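Local coordinates for shikimate dehydrogenase (NADP(+)) (Thermus thermophilus, PDB 2D5C), which catalyses the reversible NADPH-linked reduction of 3-dehydroshikimate to shikimate, a step of the chorismate pathway that leads to the aromatic amino acids, at residues H20-A23 with L24-G28; A152-L155 with A156-G160; S189-A193 with E194-E198; L238-R241 with L242-G245. All blocks are in the same frame, centred on the assembly; numbering follows the deposited sequence.

In the fold
The four contacts follow one another along the chain without overlap. Contact 1 closes helix 16-26 of the substrate-binding domain, contact 2 ends helix 149-159 of the Rossmann-type NADP(+) domain, contact 3 is a turn in the loop between strands 174-177 and 201-204 of that domain's parallel sheet, and contact 4 ends helix 229-244. Although more than 200 residues separate them, contacts 1 and 4 touch, their centres about 12 Å apart, because the later helix packs back on the substrate-binding domain through Phe240. Contacts 2 and 3 lie about 23 Å apart between centres, and contacts 1 and 2 about 39 Å between centres, so the set spans both lobes that flank the shikimate site.

Contact 1: H20-A23 with L24-G28; sequences HAFA and LESLG
Phe22 and Ser26, one helical turn apart, touch through their side chains in the last turns of helix 16-26. Ser26 CB lies over one face of the Phe22 ring, 4.0 Å from its centroid and displaced toward the rim, a CH-pi contact. The ring gets there because its CG stands anti to the backbone N (chi1 162°), which swings it along the helix toward the C-terminal end. Glu25 comes to the same ring obliquely: its chain folds back at chi2, bringing OE2 to 3.4 Å from Phe22 CD1, with the carboxylate plane turned 50° from that of the ring. With an alanine in place of Phe22, Ser26 CB would probably lose its aromatic partner and Glu25 OE2 the ring it rests beside.

Behind these side chains run the helical i to i+4 bonds, from Leu24 N to His20 O (2.8 Å) through to Leu27 N to Ala23 O (3.1 Å). Gly28, with positive phi, ends the helix in a Schellman motif, its N bonded to Glu25 O at 3.0 Å. Phe22 reaches Met253 and Ala256 of helix 250-260. His20 ND1 bonds back to Ser16 O in the first turn of the same helix, while NE2 bonds to Gly236 O, beside Gln235; Ser16 and Gln235 bind shikimate. The inner face thus joins helix 229-244 by this one hydrogen bond and by apolar packing of Ala23, Leu24 and Leu27 on Phe240. On the outer side two acceptors, Glu25 OE2 and Phe22 O, lie 3.3 Å apart without a hydrogen bond, an approach that is probably mildly unfavourable electrostatically.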
ATOM      1  N   HIS A  20      16.460   2.566   9.226  1.00 27.91           N
ATOM      2  CA  HIS A  20      15.884   1.623   8.269  1.00 28.44           C
ATOM      3  C   HIS A  20      16.959   0.774   7.579  1.00 25.21           C
ATOM      4  O   HIS A  20      16.705  -0.317   7.088  1.00 28.52           O
ATOM      5  CB  HIS A  20      15.101   2.421   7.225  1.00 26.09           C
ATOM      6  CG  HIS A  20      13.822   2.931   7.837  1.00 28.76           C
ATOM      7  ND1 HIS A  20      13.720   4.131   8.459  1.00 37.05           N
ATOM      8  CD2 HIS A  20      12.572   2.302   7.877  1.00 25.47           C
ATOM      9  CE1 HIS A  20      12.439   4.223   8.863  1.00 26.74           C
ATOM     10  NE2 HIS A  20      11.728   3.142   8.529  1.00 30.73           N
ATOM     11  N   ALA A  21      18.216   1.208   7.582  1.00 23.82           N
ATOM     12  CA  ALA A  21      19.278   0.369   7.042  1.00 26.29           C
ATOM     13  C   ALA A  21      19.277  -0.849   7.954  1.00 26.40           C
ATOM     14  O   ALA A  21      19.394  -1.987   7.498  1.00 31.53           O
ATOM     15  CB  ALA A  21      20.621   1.095   7.111  1.00 29.84           C
ATOM     16  N   PHE A  22      19.124  -0.604   9.255  1.00 28.41           N
ATOM     17  CA  PHE A  22      19.054  -1.691  10.219  1.00 29.93           C
ATOM     18  C   PHE A  22      17.818  -2.540   9.919  1.00 32.78           C
ATOM     19  O   PHE A  22      17.882  -3.766   9.898  1.00 30.98           O
ATOM     20  CB  PHE A  22      18.930  -1.162  11.651  1.00 26.83           C
ATOM     21  CG  PHE A  22      18.426  -2.192  12.622  1.00 28.92           C
ATOM     22  CD1 PHE A  22      19.261  -3.214  13.072  1.00 30.27           C
ATOM     23  CD2 PHE A  22      17.087  -2.201  13.014  1.00 29.26           C
ATOM     24  CE1 PHE A  22      18.774  -4.226  13.886  1.00 27.77           C
ATOM     25  CE2 PHE A  22      16.587  -3.213  13.828  1.00 29.38           C
ATOM     26  CZ  PHE A  22      17.430  -4.230  14.266  1.00 33.18           C
ATOM     27  N   ALA A  23      16.687  -1.880   9.699  1.00 28.92           N
ATOM     28  CA  ALA A  23      15.451  -2.606   9.434  1.00 28.88           C
ATOM     29  C   ALA A  23      15.619  -3.585   8.272  1.00 26.01           C
ATOM     30  O   ALA A  23      15.271  -4.758   8.380  1.00 26.45           O
ATOM     31  CB  ALA A  23      14.304  -1.611   9.135  1.00 26.02           C
ATOM     32  N   LEU A  24      16.157  -3.084   7.167  1.00 30.56           N
ATOM     33  CA  LEU A  24      16.358  -3.888   5.969  1.00 28.58           C
ATOM     34  C   LEU A  24      17.230  -5.119   6.181  1.00 33.70           C
ATOM     35  O   LEU A  24      16.808  -6.231   5.880  1.00 32.93           O
ATOM     36  CB  LEU A  24      16.953  -3.025   4.858  1.00 26.50           C
ATOM     37  CG  LEU A  24      15.967  -2.034   4.239  1.00 28.31           C
ATOM     38  CD1 LEU A  24      16.711  -0.960   3.469  1.00 30.17           C
ATOM     39  CD2 LEU A  24      14.989  -2.789   3.348  1.00 29.83           C
ATOM     40  N   GLU A  25      18.438  -4.929   6.707  1.00 32.86           N
ATOM     41  CA  GLU A  25      19.336  -6.064   6.921  1.00 36.28           C
ATOM     42  C   GLU A  25      18.779  -7.023   7.963  1.00 34.19           C
ATOM     43  O   GLU A  25      18.903  -8.240   7.833  1.00 34.36           O
ATOM     44  CB  GLU A  25      20.736  -5.571   7.322  1.00 37.88           C
ATOM     45  CG  GLU A  25      20.863  -4.920   8.700  1.00 46.30           C
ATOM     46  CD  GLU A  25      20.867  -5.931   9.840  1.00 49.99           C
ATOM     47  OE1 GLU A  25      21.386  -7.054   9.647  1.00 51.58           O
ATOM     48  OE2 GLU A  25      20.367  -5.597  10.937  1.00 48.21           O
ATOM     49  N   SER A  26      18.152  -6.463   8.991  1.00 33.53           N
ATOM     50  CA  SER A  26      17.564  -7.248  10.065  1.00 35.12           C
ATOM     51  C   SER A  26      16.512  -8.222   9.541  1.00 34.50           C
ATOM     52  O   SER A  26      16.347  -9.329  10.064  1.00 35.24           O
ATOM     53  CB  SER A  26      16.923  -6.314  11.091  1.00 29.98           C
ATOM     54  OG  SER A  26      16.140  -7.056  12.002  1.00 48.40           O
ATOM     55  N   LEU A  27      15.795  -7.794   8.508  1.00 29.78           N
ATOM     56  CA  LEU A  27      14.743  -8.605   7.903  1.00 33.50           C
ATOM     57  C   LEU A  27      15.240  -9.365   6.676  1.00 36.04           C
ATOM     58  O   LEU A  27      14.468 -10.076   6.022  1.00 34.17           O
ATOM     59  CB  LEU A  27      13.566  -7.706   7.514  1.00 30.43           C
ATOM     60  CG  LEU A  27      12.781  -7.126   8.693  1.00 31.72           C
ATOM     61  CD1 LEU A  27      11.865  -6.035   8.198  1.00 24.20           C
ATOM     62  CD2 LEU A  27      11.987  -8.225   9.380  1.00 32.14           C
ATOM     63  N   GLY A  28      16.526  -9.200   6.365  1.00 33.18           N
ATOM     64  CA  GLY A  28      17.121  -9.872   5.223  1.00 37.44           C
ATOM     65  C   GLY A  28      16.609  -9.371   3.888  1.00 36.17           C
ATOM     66  O   GLY A  28      16.501 -10.139   2.933  1.00 37.90           O
TER

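Contact 2: A152-L155 with A156-G160; sequences ALAL and AEEFG
Ala152 opens the pairing with its carbonyl, which receives Ala156 N at 2.9 Å, the first of four successive i to i+4 bonds in the final turns of helix 149-159. At Leu153 the carbonyl takes Glu157 N, and the extended Glu157 side chain runs back past that oxygen; its OE2 comes only to 4.0 Å from Leu153 CD2, a loose contact on the outer side of the helix. Ala154 is met in a similar way by Glu158, whose OE1 lies 3.7 Å from Ala154 CB. The other carboxylate oxygen, Glu158 OE2, forms a salt bridge with Arg129 of helix 126-137.

Leu155 carries the principal apolar contact. Its CG points away from the backbone N (chi1 173°), and a chi2 of 54° then carries CD1 over one face of the Phe159 ring, 3.6 Å from the centroid in a CH-pi contact. The methyl is shifted toward the rim and lies 3.3 Å from Phe159 CD2, so the packing is close. The backbone bond from Phe159 N to Leu155 O (2.9 Å) joins the same two residues, one turn apart. Gly160 then leaves the helix with positive phi, its N weakly bonded to Ala156 O.

The helix belongs to a beta-alpha-beta unit of the Rossmann-type NADP(+) domain, and Ala152 and Leu155 touch the NADP(+)-binding residues Asn146 and Ala124. Ala152, Leu155 and Ala156 face Val144 of strand 142-145, Leu153 and Ala156 reach Ala163 of strand 162-163, and helix 126-137 packs alongside, where Leu155 touches Ala132 and Arg136 makes a cation-pi contact with Phe159.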
ATOM      1  N   ALA A 152      -4.138  26.229  18.737  1.00 28.33           N
ATOM      2  CA  ALA A 152      -4.446  25.322  19.835  1.00 24.44           C
ATOM      3  C   ALA A 152      -5.958  25.246  20.001  1.00 28.00           C
ATOM      4  O   ALA A 152      -6.512  24.191  20.304  1.00 27.10           O
ATOM      5  CB  ALA A 152      -3.793  25.821  21.126  1.00 26.85           C
ATOM      6  N   LEU A 153      -6.639  26.373  19.809  1.00 29.21           N
ATOM      7  CA  LEU A 153      -8.094  26.382  19.938  1.00 25.06           C
ATOM      8  C   LEU A 153      -8.728  25.513  18.865  1.00 23.85           C
ATOM      9  O   LEU A 153      -9.612  24.704  19.150  1.00 26.82           O
ATOM     10  CB  LEU A 153      -8.644  27.813  19.832  1.00 33.35           C
ATOM     11  CG  LEU A 153      -8.889  28.572  21.137  1.00 40.51           C
ATOM     12  CD1 LEU A 153      -9.286  30.011  20.820  1.00 43.20           C
ATOM     13  CD2 LEU A 153      -9.984  27.877  21.940  1.00 37.16           C
ATOM     14  N   ALA A 154      -8.273  25.688  17.631  1.00 25.10           N
ATOM     15  CA  ALA A 154      -8.798  24.907  16.518  1.00 27.92           C
ATOM     16  C   ALA A 154      -8.662  23.418  16.831  1.00 25.33           C
ATOM     17  O   ALA A 154      -9.595  22.643  16.633  1.00 26.91           O
ATOM     18  CB  ALA A 154      -8.038  25.246  15.238  1.00 31.37           C
ATOM     19  N   LEU A 155      -7.494  23.032  17.329  1.00 26.33           N
ATOM     20  CA  LEU A 155      -7.233  21.635  17.667  1.00 25.37           C
ATOM     21  C   LEU A 155      -8.165  21.156  18.776  1.00 26.46           C
ATOM     22  O   LEU A 155      -8.819  20.119  18.647  1.00 23.83           O
ATOM     23  CB  LEU A 155      -5.766  21.463  18.084  1.00 26.95           C
ATOM     24  CG  LEU A 155      -5.313  20.104  18.629  1.00 24.29           C
ATOM     25  CD1 LEU A 155      -5.665  18.993  17.653  1.00 31.15           C
ATOM     26  CD2 LEU A 155      -3.803  20.145  18.881  1.00 22.69           C
ATOM     27  N   ALA A 156      -8.244  21.920  19.864  1.00 22.69           N
ATOM     28  CA  ALA A 156      -9.108  21.532  20.969  1.00 25.11           C
ATOM     29  C   ALA A 156     -10.569  21.421  20.522  1.00 24.05           C
ATOM     30  O   ALA A 156     -11.276  20.489  20.910  1.00 26.44           O
ATOM     31  CB  ALA A 156      -8.973  22.533  22.118  1.00 20.04           C
ATOM     32  N   GLU A 157     -11.017  22.360  19.693  1.00 25.23           N
ATOM     33  CA  GLU A 157     -12.402  22.342  19.236  1.00 22.27           C
ATOM     34  C   GLU A 157     -12.660  21.181  18.282  1.00 25.38           C
ATOM     35  O   GLU A 157     -13.713  20.546  18.349  1.00 28.55           O
ATOM     36  CB  GLU A 157     -12.755  23.672  18.557  1.00 28.79           C
ATOM     37  CG  GLU A 157     -12.514  24.869  19.460  1.00 31.51           C
ATOM     38  CD  GLU A 157     -12.776  26.197  18.779  1.00 35.20           C
ATOM     39  OE1 GLU A 157     -12.654  26.276  17.539  1.00 35.85           O
ATOM     40  OE2 GLU A 157     -13.090  27.168  19.491  1.00 34.05           O
ATOM     41  N   GLU A 158     -11.704  20.902  17.399  1.00 22.42           N
ATOM     42  CA  GLU A 158     -11.874  19.807  16.434  1.00 23.88           C
ATOM     43  C   GLU A 158     -11.851  18.434  17.085  1.00 25.17           C
ATOM     44  O   GLU A 158     -12.651  17.557  16.731  1.00 28.16           O
ATOM     45  CB  GLU A 158     -10.781  19.873  15.354  1.00 29.37           C
ATOM     46  CG  GLU A 158     -10.851  21.118  14.470  1.00 36.27           C
ATOM     47  CD  GLU A 158      -9.517  21.473  13.822  1.00 45.18           C
ATOM     48  OE1 GLU A 158      -9.447  22.526  13.155  1.00 45.67           O
ATOM     49  OE2 GLU A 158      -8.540  20.705  13.982  1.00 47.30           O
ATOM     50  N   PHE A 159     -10.946  18.245  18.045  1.00 24.71           N
ATOM     51  CA  PHE A 159     -10.805  16.952  18.718  1.00 27.81           C
ATOM     52  C   PHE A 159     -11.594  16.851  20.016  1.00 29.84           C
ATOM     53  O   PHE A 159     -11.666  15.774  20.615  1.00 30.15           O
ATOM     54  CB  PHE A 159      -9.333  16.665  19.055  1.00 23.52           C
ATOM     55  CG  PHE A 159      -8.452  16.385  17.857  1.00 27.76           C
ATOM     56  CD1 PHE A 159      -8.943  16.449  16.555  1.00 25.57           C
ATOM     57  CD2 PHE A 159      -7.110  16.064  18.047  1.00 32.89           C
ATOM     58  CE1 PHE A 159      -8.112  16.198  15.463  1.00 25.27           C
ATOM     59  CE2 PHE A 159      -6.267  15.813  16.957  1.00 29.55           C
ATOM     60  CZ  PHE A 159      -6.775  15.883  15.666  1.00 22.88           C
ATOM     61  N   GLY A 160     -12.163  17.970  20.459  1.00 26.82           N
ATOM     62  CA  GLY A 160     -12.917  17.961  21.700  1.00 26.72           C
ATOM     63  C   GLY A 160     -12.016  17.932  22.923  1.00 27.45           C
ATOM     64  O   GLY A 160     -12.280  17.201  23.875  1.00 27.36           O
TER

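Contact 3: S189-A193 with E194-E198. With SO4 (sulfate ion), chain C.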
ATOM      1  N   SER A 189      14.176  26.465  25.896  1.00 23.30           N
ATOM      2  CA  SER A 189      13.143  25.536  26.335  1.00 22.71           C
ATOM      3  C   SER A 189      11.799  26.228  26.138  1.00 22.86           C
ATOM      4  O   SER A 189      11.663  27.433  26.380  1.00 22.18           O
ATOM      5  CB  SER A 189      13.339  25.182  27.816  1.00 24.01           C
ATOM      6  OG  SER A 189      12.182  24.544  28.344  1.00 21.82           O
ATOM      7  N   PRO A 190      10.777  25.468  25.712  1.00 20.80           N
ATOM      8  CA  PRO A 190       9.443  26.030  25.481  1.00 23.76           C
ATOM      9  C   PRO A 190       8.704  26.424  26.747  1.00 29.25           C
ATOM     10  O   PRO A 190       7.709  27.160  26.697  1.00 28.25           O
ATOM     11  CB  PRO A 190       8.729  24.908  24.724  1.00 21.37           C
ATOM     12  CG  PRO A 190       9.348  23.663  25.355  1.00 21.11           C
ATOM     13  CD  PRO A 190      10.816  24.031  25.390  1.00 22.75           C
ATOM     14  N   LEU A 191       9.220  25.974  27.888  1.00 26.88           N
ATOM     15  CA  LEU A 191       8.563  26.235  29.156  1.00 29.24           C
ATOM     16  C   LEU A 191       9.498  26.769  30.246  1.00 22.87           C
ATOM     17  O   LEU A 191      10.538  26.181  30.503  1.00 27.36           O
ATOM     18  CB  LEU A 191       7.925  24.919  29.629  1.00 24.54           C
ATOM     19  CG  LEU A 191       6.905  24.904  30.758  1.00 29.01           C
ATOM     20  CD1 LEU A 191       5.581  25.424  30.239  1.00 29.30           C
ATOM     21  CD2 LEU A 191       6.728  23.484  31.269  1.00 33.60           C
ATOM     22  N   PRO A 192       9.144  27.901  30.882  1.00 29.16           N
ATOM     23  CA  PRO A 192       9.982  28.456  31.956  1.00 21.87           C
ATOM     24  C   PRO A 192      10.038  27.378  33.043  1.00 23.80           C
ATOM     25  O   PRO A 192       9.029  26.732  33.303  1.00 23.03           O
ATOM     26  CB  PRO A 192       9.173  29.661  32.439  1.00 31.90           C
ATOM     27  CG  PRO A 192       8.411  30.077  31.223  1.00 29.11           C
ATOM     28  CD  PRO A 192       7.975  28.761  30.630  1.00 32.05           C
ATOM     29  N   ALA A 193      11.200  27.188  33.670  1.00 29.29           N
ATOM     30  CA  ALA A 193      11.375  26.172  34.715  1.00 29.02           C
ATOM     31  C   ALA A 193      10.294  26.165  35.804  1.00 29.90           C
ATOM     32  O   ALA A 193       9.859  25.092  36.251  1.00 28.90           O
ATOM     33  CB  ALA A 193      12.756  26.329  35.362  1.00 27.76           C
ATOM     34  N   GLU A 194       9.860  27.348  36.228  1.00 28.52           N
ATOM     35  CA  GLU A 194       8.839  27.461  37.269  1.00 32.99           C
ATOM     36  C   GLU A 194       7.435  27.019  36.849  1.00 31.81           C
ATOM     37  O   GLU A 194       6.529  26.972  37.689  1.00 30.99           O
ATOM     38  CB  GLU A 194       8.770  28.898  37.802  1.00 35.77           C
ATOM     39  CG  GLU A 194       8.452  29.961  36.750  1.00 41.54           C
ATOM     40  CD  GLU A 194       8.118  31.318  37.369  1.00 47.66           C
ATOM     41  OE1 GLU A 194       8.563  31.582  38.509  1.00 45.91           O
ATOM     42  OE2 GLU A 194       7.418  32.124  36.715  1.00 39.50           O
ATOM     43  N   LEU A 195       7.237  26.705  35.565  1.00 27.86           N
ATOM     44  CA  LEU A 195       5.914  26.269  35.109  1.00 26.85           C
ATOM     45  C   LEU A 195       5.802  24.747  35.010  1.00 26.38           C
ATOM     46  O   LEU A 195       4.736  24.207  34.690  1.00 26.92           O
ATOM     47  CB  LEU A 195       5.557  26.918  33.765  1.00 25.69           C
ATOM     48  CG  LEU A 195       5.378  28.444  33.804  1.00 27.38           C
ATOM     49  CD1 LEU A 195       4.818  28.926  32.462  1.00 28.66           C
ATOM     50  CD2 LEU A 195       4.442  28.836  34.933  1.00 29.21           C
ATOM     51  N   PHE A 196       6.900  24.052  35.286  1.00 25.07           N
ATOM     52  CA  PHE A 196       6.868  22.588  35.258  1.00 27.87           C
ATOM     53  C   PHE A 196       6.093  22.061  36.467  1.00 31.69           C
ATOM     54  O   PHE A 196       6.087  22.694  37.529  1.00 34.52           O
ATOM     55  CB  PHE A 196       8.282  21.987  35.338  1.00 23.21           C
ATOM     56  CG  PHE A 196       9.046  22.000  34.033  1.00 24.84           C
ATOM     57  CD1 PHE A 196       9.602  23.178  33.543  1.00 25.87           C
ATOM     58  CD2 PHE A 196       9.219  20.828  33.300  1.00 24.77           C
ATOM     59  CE1 PHE A 196      10.322  23.189  32.344  1.00 23.41           C
ATOM     60  CE2 PHE A 196       9.940  20.824  32.094  1.00 25.23           C
ATOM     61  CZ  PHE A 196      10.491  22.005  31.619  1.00 27.22           C
ATOM     62  N   PRO A 197       5.420  20.904  36.323  1.00 34.83           N
ATOM     63  CA  PRO A 197       4.675  20.334  37.451  1.00 32.20           C
ATOM     64  C   PRO A 197       5.712  19.705  38.400  1.00 35.99           C
ATOM     65  O   PRO A 197       6.807  19.364  37.956  1.00 37.45           O
ATOM     66  CB  PRO A 197       3.796  19.293  36.776  1.00 30.19           C
ATOM     67  CG  PRO A 197       4.714  18.748  35.696  1.00 26.73           C
ATOM     68  CD  PRO A 197       5.240  20.081  35.113  1.00 30.10           C
ATOM     69  N   GLU A 198       5.394  19.579  39.694  1.00 41.88           N
ATOM     70  CA  GLU A 198       6.351  18.997  40.653  1.00 45.27           C
ATOM     71  C   GLU A 198       6.307  17.458  40.623  1.00 43.97           C
ATOM     72  O   GLU A 198       7.099  16.786  41.290  1.00 43.50           O
ATOM     73  CB  GLU A 198       6.097  19.505  42.087  1.00 53.15           C
ATOM     74  CG  GLU A 198       6.188  21.024  42.337  1.00 60.52           C
ATOM     75  CD  GLU A 198       7.602  21.591  42.324  1.00 69.58           C
ATOM     76  OE1 GLU A 198       8.565  20.914  42.774  1.00 75.79           O
ATOM     77  OE2 GLU A 198       7.719  22.751  41.874  1.00 74.56           O
TER
HETATM   78  S   SO4 C1401      13.604  30.143  32.524  1.00 44.27           S
HETATM   79  O1  SO4 C1401      13.387  28.695  33.228  1.00 36.49           O
HETATM   80  O2  SO4 C1401      12.542  30.971  33.045  1.00 46.69           O
HETATM   81  O3  SO4 C1401      14.797  30.604  32.807  1.00 45.85           O
HETATM   82  O4  SO4 C1401      13.352  29.872  31.136  1.00 37.54           O
HETATM   83  O   HOH W   1       8.298  23.835  38.775  1.00 46.38           O
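Leu191 and Phe196 pack together across a short 3-10 turn in the loop between strands 174-177 and 201-204 of the Rossmann-type domain. Leu191 CD2 sits almost centrally above one face of the Phe196 ring, 3.7 Å from the centroid and 13° off the normal, a well-aligned CH-pi contact. The leucine divides its two methyls between neighbours: CD2 takes the ring, while CD1 meets Leu195 CB at 3.8 Å. Leu195 in turn directs CD1 to Pro192 CD, so its side chain rests against both Leu191 and the proline ring. At the ring edge of Phe196, near its plane, lie the carbonyl oxygens of Pro192 and Ala193.

Two i to i+3 bonds hold the turn, Leu195 N to Pro192 O at 2.9 Å and the longer Phe196 N to Ala193 O at 3.3 Å. In both the donor stands well above the carbonyl plane, consistent with the tight winding of a 3-10 turn. Leu175 of strand 174-177 touches both Leu191 and Phe196, and helix 213-220 lies alongside, where Phe214 meets the Phe196 ring with the planes at about 45° and Glu217 binds Ser189 OG. At the start of the turn, a sulfate ion, probably from the crystallisation liquor, accepts a nearly straight hydrogen bond from Ala193 N to its O1, 2.7 Å long.

Contact 4: L238-R241 with L242-G245. With SO4 (sulfate ion), chain F.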
ATOM      1  N   LEU A 238       6.683   1.235  12.349  1.00 20.79           N
ATOM      2  CA  LEU A 238       5.307   1.152  11.869  1.00 21.27           C
ATOM      3  C   LEU A 238       5.210   1.526  10.401  1.00 19.23           C
ATOM      4  O   LEU A 238       4.407   0.946   9.663  1.00 22.76           O
ATOM      5  CB  LEU A 238       4.393   2.058  12.694  1.00 18.27           C
ATOM      6  CG  LEU A 238       4.187   1.624  14.142  1.00 22.45           C
ATOM      7  CD1 LEU A 238       3.338   2.661  14.857  1.00 26.34           C
ATOM      8  CD2 LEU A 238       3.526   0.263  14.199  1.00 20.19           C
ATOM      9  N   ALA A 239       6.013   2.487   9.965  1.00 19.31           N
ATOM     10  CA  ALA A 239       5.975   2.889   8.559  1.00 17.81           C
ATOM     11  C   ALA A 239       6.525   1.753   7.701  1.00 20.50           C
ATOM     12  O   ALA A 239       6.012   1.465   6.616  1.00 19.91           O
ATOM     13  CB  ALA A 239       6.805   4.159   8.333  1.00 20.03           C
ATOM     14  N   PHE A 240       7.582   1.111   8.188  1.00 20.49           N
ATOM     15  CA  PHE A 240       8.179  -0.000   7.452  1.00 22.26           C
ATOM     16  C   PHE A 240       7.168  -1.137   7.270  1.00 25.14           C
ATOM     17  O   PHE A 240       7.124  -1.775   6.213  1.00 23.39           O
ATOM     18  CB  PHE A 240       9.424  -0.520   8.185  1.00 24.07           C
ATOM     19  CG  PHE A 240      10.324  -1.345   7.316  1.00 21.06           C
ATOM     20  CD1 PHE A 240      11.433  -0.775   6.703  1.00 22.11           C
ATOM     21  CD2 PHE A 240      10.037  -2.691   7.089  1.00 21.85           C
ATOM     22  CE1 PHE A 240      12.261  -1.539   5.864  1.00 29.44           C
ATOM     23  CE2 PHE A 240      10.845  -3.460   6.261  1.00 24.79           C
ATOM     24  CZ  PHE A 240      11.960  -2.885   5.646  1.00 30.83           C
ATOM     25  N   ARG A 241       6.364  -1.399   8.298  1.00 21.71           N
ATOM     26  CA  ARG A 241       5.365  -2.444   8.195  1.00 19.97           C
ATOM     27  C   ARG A 241       4.303  -2.012   7.193  1.00 22.32           C
ATOM     28  O   ARG A 241       3.792  -2.838   6.450  1.00 21.35           O
ATOM     29  CB  ARG A 241       4.721  -2.749   9.555  1.00 20.65           C
ATOM     30  CG  ARG A 241       3.776  -3.941   9.510  1.00 26.73           C
ATOM     31  CD  ARG A 241       3.209  -4.250  10.879  1.00 30.11           C
ATOM     32  NE  ARG A 241       2.461  -3.120  11.414  1.00 40.08           N
ATOM     33  CZ  ARG A 241       1.984  -3.055  12.654  1.00 45.15           C
ATOM     34  NH1 ARG A 241       2.177  -4.061  13.502  1.00 41.15           N
ATOM     35  NH2 ARG A 241       1.306  -1.981  13.043  1.00 44.23           N
ATOM     36  N   LEU A 242       3.954  -0.724   7.168  1.00 20.83           N
ATOM     37  CA  LEU A 242       2.965  -0.273   6.183  1.00 23.69           C
ATOM     38  C   LEU A 242       3.490  -0.546   4.779  1.00 21.74           C
ATOM     39  O   LEU A 242       2.755  -1.013   3.911  1.00 21.65           O
ATOM     40  CB  LEU A 242       2.679   1.228   6.303  1.00 23.80           C
ATOM     41  CG  LEU A 242       1.953   1.738   7.544  1.00 29.85           C
ATOM     42  CD1 LEU A 242       1.741   3.235   7.416  1.00 26.75           C
ATOM     43  CD2 LEU A 242       0.629   1.025   7.703  1.00 38.39           C
ATOM     44  N   TRP A 243       4.770  -0.253   4.555  1.00 21.16           N
ATOM     45  CA  TRP A 243       5.365  -0.453   3.240  1.00 20.79           C
ATOM     46  C   TRP A 243       5.560  -1.905   2.810  1.00 23.14           C
ATOM     47  O   TRP A 243       5.396  -2.223   1.638  1.00 23.86           O
ATOM     48  CB  TRP A 243       6.738   0.225   3.156  1.00 22.47           C
ATOM     49  CG  TRP A 243       6.719   1.698   3.336  1.00 21.80           C
ATOM     50  CD1 TRP A 243       5.747   2.575   2.921  1.00 19.64           C
ATOM     51  CD2 TRP A 243       7.735   2.487   3.963  1.00 21.96           C
ATOM     52  NE1 TRP A 243       6.101   3.865   3.261  1.00 19.84           N
ATOM     53  CE2 TRP A 243       7.315   3.837   3.901  1.00 19.86           C
ATOM     54  CE3 TRP A 243       8.964   2.182   4.572  1.00 21.15           C
ATOM     55  CZ2 TRP A 243       8.079   4.884   4.428  1.00 22.69           C
ATOM     56  CZ3 TRP A 243       9.731   3.234   5.098  1.00 24.45           C
ATOM     57  CH2 TRP A 243       9.281   4.564   5.022  1.00 22.21           C
ATOM     58  N   THR A 244       5.904  -2.784   3.750  1.00 23.12           N
ATOM     59  CA  THR A 244       6.209  -4.178   3.404  1.00 23.95           C
ATOM     60  C   THR A 244       5.358  -5.288   4.007  1.00 26.16           C
ATOM     61  O   THR A 244       5.374  -6.413   3.505  1.00 23.89           O
ATOM     62  CB  THR A 244       7.640  -4.524   3.823  1.00 22.95           C
ATOM     63  OG1 THR A 244       7.718  -4.495   5.260  1.00 23.58           O
ATOM     64  CG2 THR A 244       8.625  -3.522   3.259  1.00 23.30           C
ATOM     65  N   GLY A 245       4.656  -4.986   5.097  1.00 21.73           N
ATOM     66  CA  GLY A 245       3.869  -5.993   5.773  1.00 24.37           C
ATOM     67  C   GLY A 245       4.722  -6.645   6.858  1.00 22.85           C
ATOM     68  O   GLY A 245       4.271  -7.541   7.561  1.00 26.41           O
TER
HETATM   69  S   SO4 F1402      -0.544  -2.342   9.357  1.00 70.49           S
HETATM   70  O1  SO4 F1402       0.952  -1.821   9.010  1.00 67.85           O
HETATM   71  O2  SO4 F1402      -1.209  -2.416   8.072  1.00 66.89           O
HETATM   72  O3  SO4 F1402      -0.486  -3.494   9.972  1.00 72.43           O
HETATM   73  O4  SO4 F1402      -1.101  -1.255  10.123  1.00 70.23           O
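Trp243 packs back on Ala239 in an i to i+4 pairing at the C-terminal end of helix 229-244, which packs on strand 86-90 of the substrate-binding domain's mixed sheet. From CB, which lies 3.7 Å from Ala239 O, the side chain leaves anti to its own carbonyl carbon (chi1 -62°), laying the indole beside the preceding turn. CG and CD2 then pass the same oxygen, with CD2 at 3.3 Å and the oxygen over one ring face. Farther out, CE3 nears Phe240 CA, and at the far end CZ2 and CH2 meet Ala239 CB, which stands 4.2 Å from the centroid of the six-membered ring in a CH-pi contact. NE1 bonds to Val87 O, and Phe4 stacks on the ring. A leucine in place of Trp243 would probably leave Val87 O without this donor and open a gap beside Ala239 and Phe4.

Leu242 O bonds to Arg55 of the second subunit. Arg241 NE donates to O1 of a sulfate ion, probably from the crystallisation liquor, which Glu91 N of the second subunit also holds. Phe240 O accepts two donors from opposite faces of its plane, Thr244 N and Thr244 OG1, each at 2.9 Å.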